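PDB 3N89: defective in germ line development protein 3, isoform a, which probably binds RNA and takes part in germline development in Caenorhabditis elegans, with four KH domains forming one globular platform. Local coordinates for residues 107-111 with 185-189; 133-137 with 163-167. All blocks are in the same frame, centred on the assembly; numbering follows the deposited sequence.

Contact 1. Residues 107-111 with 185-189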
loop_
_atom_site.group_PDB
_atom_site.type_symbol
_atom_site.label_atom_id
_atom_site.label_comp_id
_atom_site.label_asym_id
_atom_site.label_seq_id
_atom_site.Cartn_x
_atom_site.Cartn_y
_atom_site.Cartn_z
ATOM N N THR A 107 10.795 7.318 3.960
ATOM C CA THR A 107 11.847 8.328 4.028
ATOM C C THR A 107 11.308 9.752 3.981
ATOM O O THR A 107 10.308 10.028 3.319
ATOM C CB THR A 107 12.851 8.139 2.872
ATOM O OG1 THR A 107 13.528 6.886 3.027
ATOM C CG2 THR A 107 13.870 9.269 2.851
ATOM N N VAL A 108 11.980 10.651 4.697
ATOM C CA VAL A 108 11.603 12.064 4.739
ATOM C C VAL A 108 12.880 12.896 4.649
ATOM O O VAL A 108 13.920 12.499 5.172
ATOM C CB VAL A 108 10.855 12.418 6.049
ATOM C CG1 VAL A 108 10.629 13.914 6.130
ATOM C CG2 VAL A 108 9.522 11.694 6.099
ATOM N N PHE A 109 12.803 14.041 3.981
ATOM C CA PHE A 109 13.966 14.912 3.820
ATOM C C PHE A 109 13.779 16.247 4.534
ATOM O O PHE A 109 12.724 16.867 4.437
ATOM C CB PHE A 109 14.230 15.176 2.334
ATOM C CG PHE A 109 14.493 13.928 1.525
ATOM C CD1 PHE A 109 13.468 13.018 1.264
ATOM C CD2 PHE A 109 15.764 13.669 1.018
ATOM C CE1 PHE A 109 13.709 11.868 0.511
ATOM C CE2 PHE A 109 16.019 12.522 0.264
ATOM C CZ PHE A 109 14.994 11.620 0.006
ATOM N N MET A 110 14.806 16.691 5.251
ATOM C CA MET A 110 14.738 17.962 5.959
ATOM C C MET A 110 15.639 18.990 5.264
ATOM O O MET A 110 16.758 18.676 4.849
ATOM C CB MET A 110 15.182 17.779 7.409
ATOM C CG MET A 110 14.763 18.924 8.322
ATOM S SD MET A 110 15.581 18.869 9.923
ATOM C CE MET A 110 14.898 17.358 10.613
ATOM N N ALA A 111 15.142 20.214 5.136
ATOM C CA ALA A 111 15.896 21.284 4.495
ATOM C C ALA A 111 16.926 21.824 5.483
ATOM O O ALA A 111 16.571 22.340 6.539
ATOM C CB ALA A 111 14.943 22.400 4.057
ATOM N N ASN A 185 9.862 22.622 6.019
ATOM C CA ASN A 185 11.221 22.100 6.023
ATOM C C ASN A 185 11.279 20.593 5.782
ATOM O O ASN A 185 12.337 19.983 5.931
ATOM C CB ASN A 185 11.866 22.437 7.371
ATOM C CG ASN A 185 13.365 22.653 7.275
ATOM O OD1 ASN A 185 14.142 22.004 7.978
ATOM N ND2 ASN A 185 13.777 23.578 6.418
ATOM N N PHE A 186 10.151 19.992 5.412
ATOM C CA PHE A 186 10.109 18.547 5.164
ATOM C C PHE A 186 9.458 18.164 3.841
ATOM O O PHE A 186 8.445 18.737 3.442
ATOM C CB PHE A 186 9.383 17.844 6.309
ATOM C CG PHE A 186 10.184 17.777 7.574
ATOM C CD1 PHE A 186 11.117 16.767 7.766
ATOM C CD2 PHE A 186 10.025 18.740 8.565
ATOM C CE1 PHE A 186 11.879 16.715 8.929
ATOM C CE2 PHE A 186 10.778 18.698 9.726
ATOM C CZ PHE A 186 11.711 17.683 9.910
ATOM N N THR A 187 10.041 17.175 3.176
ATOM C CA THR A 187 9.534 16.711 1.891
ATOM C C THR A 187 9.542 15.189 1.815
ATOM O O THR A 187 10.528 14.557 2.192
ATOM C CB THR A 187 10.403 17.236 0.739
ATOM O OG1 THR A 187 10.538 18.658 0.846
ATOM C CG2 THR A 187 9.778 16.882 -0.598
ATOM N N LEU A 188 8.442 14.611 1.336
ATOM C CA LEU A 188 8.338 13.166 1.177
ATOM C C LEU A 188 8.008 12.845 -0.270
ATOM O O LEU A 188 7.151 13.488 -0.880
ATOM C CB LEU A 188 7.251 12.569 2.075
ATOM C CG LEU A 188 7.082 11.050 1.876
ATOM C CD1 LEU A 188 7.198 10.335 3.219
ATOM C CD2 LEU A 188 5.755 10.749 1.203
ATOM N N HIS A 189 8.683 11.834 -0.806
ATOM C CA HIS A 189 8.475 11.420 -2.182
ATOM C C HIS A 189 7.744 10.085 -2.274
ATOM O O HIS A 189 8.335 9.022 -2.075
ATOM C CB HIS A 189 9.826 11.338 -2.885
ATOM C CG HIS A 189 10.487 12.666 -3.061
ATOM N ND1 HIS A 189 11.777 12.921 -2.647
ATOM C CD2 HIS A 189 10.043 13.811 -3.633
ATOM C CE1 HIS A 189 12.100 14.162 -2.960
ATOM N NE2 HIS A 189 11.065 14.724 -3.558
HETATM O O HOH W 1 10.779 9.844 0.900
#

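Contact 2. Residues 133-137 with 163-167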
loop_
_atom_site.group_PDB
_atom_site.type_symbol
_atom_site.label_atom_id
_atom_site.label_comp_id
_atom_site.label_asym_id
_atom_site.label_seq_id
_atom_site.Cartn_x
_atom_site.Cartn_y
_atom_site.Cartn_z
ATOM N N ASN A 133 17.005 3.017 15.119
ATOM C CA ASN A 133 15.807 2.955 14.293
ATOM C C ASN A 133 15.577 4.238 13.497
ATOM O O ASN A 133 14.456 4.519 13.076
ATOM C CB ASN A 133 14.576 2.679 15.166
ATOM C CG ASN A 133 14.742 1.451 16.042
ATOM O OD1 ASN A 133 15.281 0.434 15.606
ATOM N ND2 ASN A 133 14.263 1.534 17.281
ATOM N N VAL A 134 16.630 5.020 13.285
ATOM C CA VAL A 134 16.477 6.262 12.545
ATOM C C VAL A 134 17.709 6.640 11.736
ATOM O O VAL A 134 18.412 7.594 12.070
ATOM C CB VAL A 134 16.141 7.426 13.494
ATOM C CG1 VAL A 134 15.861 8.679 12.698
ATOM C CG2 VAL A 134 14.941 7.073 14.340
ATOM N N GLU A 135 17.961 5.905 10.661
ATOM C CA GLU A 135 19.107 6.197 9.818
ATOM C C GLU A 135 19.061 7.631 9.311
ATOM O O GLU A 135 18.015 8.113 8.890
ATOM C CB GLU A 135 19.149 5.246 8.628
ATOM C CG GLU A 135 20.268 5.566 7.649
ATOM N N MET A 136 20.202 8.307 9.352
ATOM C CA MET A 136 20.281 9.679 8.872
ATOM C C MET A 136 21.470 9.800 7.931
ATOM O O MET A 136 22.558 9.303 8.217
ATOM C CB MET A 136 20.438 10.657 10.043
ATOM C CG MET A 136 19.393 10.481 11.135
ATOM S SD MET A 136 19.456 11.789 12.368
ATOM C CE MET A 136 17.726 11.942 12.830
ATOM N N SER A 137 21.252 10.461 6.804
ATOM C CA SER A 137 22.299 10.643 5.814
ATOM C C SER A 137 22.027 11.910 5.023
ATOM O O SER A 137 20.879 12.290 4.813
ATOM C CB SER A 137 22.346 9.434 4.876
ATOM O OG SER A 137 22.629 8.239 5.595
ATOM N N GLU A 163 9.673 7.474 17.075
ATOM C CA GLU A 163 11.110 7.636 17.233
ATOM C C GLU A 163 11.698 8.571 16.176
ATOM O O GLU A 163 12.607 9.349 16.464
ATOM C CB GLU A 163 11.811 6.277 17.145
ATOM C CG GLU A 163 11.618 5.371 18.354
ATOM C CD GLU A 163 12.386 4.060 18.224
ATOM O OE1 GLU A 163 13.567 4.106 17.808
ATOM O OE2 GLU A 163 11.822 2.990 18.545
ATOM N N LEU A 164 11.186 8.500 14.951
ATOM C CA LEU A 164 11.705 9.346 13.881
ATOM C C LEU A 164 11.334 10.807 14.074
ATOM O O LEU A 164 12.196 11.686 14.012
ATOM C CB LEU A 164 11.211 8.855 12.518
ATOM C CG LEU A 164 11.801 9.574 11.296
ATOM C CD1 LEU A 164 11.806 8.625 10.116
ATOM C CD2 LEU A 164 11.021 10.838 10.987
ATOM N N ILE A 165 10.054 11.076 14.307
ATOM C CA ILE A 165 9.612 12.451 14.512
ATOM C C ILE A 165 10.436 13.140 15.601
ATOM O O ILE A 165 10.968 14.227 15.392
ATOM C CB ILE A 165 8.125 12.508 14.906
ATOM C CG1 ILE A 165 7.265 11.953 13.761
ATOM C CG2 ILE A 165 7.737 13.937 15.240
ATOM C CD1 ILE A 165 5.768 12.090 13.967
ATOM N N GLU A 166 10.544 12.496 16.759
ATOM C CA GLU A 166 11.301 13.053 17.874
ATOM C C GLU A 166 12.724 13.411 17.442
ATOM O O GLU A 166 13.169 14.554 17.617
ATOM C CB GLU A 166 11.332 12.052 19.033
ATOM C CG GLU A 166 9.959 11.786 19.648
ATOM C CD GLU A 166 9.519 12.883 20.603
ATOM O OE1 GLU A 166 9.706 12.725 21.834
ATOM O OE2 GLU A 166 8.997 13.912 20.127
ATOM N N ALA A 167 13.434 12.442 16.875
ATOM C CA ALA A 167 14.798 12.687 16.415
ATOM C C ALA A 167 14.806 13.929 15.530
ATOM O O ALA A 167 15.704 14.764 15.619
ATOM C CB ALA A 167 15.312 11.487 15.637
HETATM O O HOH W 2 16.775 3.094 18.179
#

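Contact 1. Residues 107-111 with 185-189
This is an antiparallel beta pairing between the first strands of two successive KH domains, in the middle of a six-stranded sheet. Residues 107-111 belong to the second KH domain of the chain and 185-189 run into the third; the short strand axes come within 4.7 Å and run at 149°, so the ladder is clearly twisted. Phe109 and Thr187 form the hydrogen-bonded pair, with Phe109 N to Thr187 O at 2.9 Å and Thr187 N to Phe109 O at 3.0 Å. Beyond the non-hydrogen-bonded pair Met110-Phe186, Ala111 N continues the ladder to Asn185 O at 2.9 Å. At the other end a water takes over: it donates to Thr107 O at 2.5 Å and weakly accepts from His189 N at 3.4 Å. In the type I KH fold (beta-alpha-alpha-beta-beta-alpha) the first strand is at one edge of a three-stranded sheet. The domain of 186-193 follows this pattern, while that of 105-111 has a single helix, 119-128, between its first two strands. Pairing the two edge strands joins the domains side by side. Met110 and Phe186 lie on the face covered by helix 161-175. There Met110 CG sits 4.0 Å from the Phe186 ring centroid, a CH-pi contact, and its sulfur adds an oblique Met-aromatic contact. Val108 CG1 meets the edge of the same ring, 3.3 Å from Phe186 CD1, while Val108 CG2 lies 3.9 Å from Leu188 CD1. On the reverse face, the edge of the His189 imidazole points toward the face of the Phe109 ring in an offset edge-to-face pair, centroids 5.4 Å apart.

Contact 2. Residues 133-137 with 163-167
Val134, just ahead of strand 135-141, directs its CB toward helix 161-175, and its t rotamer carries both methyls to the helix. Val134 CG2 approaches the backbone, 4.0 Å from Leu164 CA and 3.9 Å from Glu163 O; Val134 CG1 lies 4.1 Å from Ala167 CB and 4.4 Å from Leu164 CG. Leu164, with chi1 t, leaves its CA sideways to the strand and packs on Ile154 and Ala156 of strand 149-157. Two residues on from Val134, Met136 again points toward the helix. With chi1 m, chi2 t and chi3 at 147°, the Met136 side chain runs out nearly extended and brings Met136 CE 3.7 Å from Ala167 CB. The small alanine, one helical turn after Glu163, leaves room for both Val134 and Met136. At the solvent-facing end the contact turns polar. Asn133 (chi1 m) and Glu163 (chi1 m, chi2 t) lean together so that Asn133 ND2 donates to Glu163 OE1 at 2.7 Å, nearly straight at 159°. A water accepts from Asn133 N at 3.1 Å and gives a weak bond to Glu163 OE1 at 3.4 Å. These apolar contacts, with the Asn133-Glu163 hydrogen bond at one end, join the second strand of this KH domain to its C-terminal helix, the helix-on-sheet packing of the type I KH fold.

In the fold
Contact 2 lies within one KH domain, whereas contact 1 joins that domain to the next. Their centres are 12 Å apart and the nearest atoms about 5 Å, so they do not touch directly; strand 149-157 and helix 161-175 bridge the gap. Ile154 packs against Met110 as well as against Val134 and Met136, and the helix that receives 133-137 goes on to meet Met110 and Phe186 through Ala168 and Asn172. Ile165, which takes no part in contact 2, packs on Ile245 and Leu249 of helix 245-257, which also line the apolar face of contact 1.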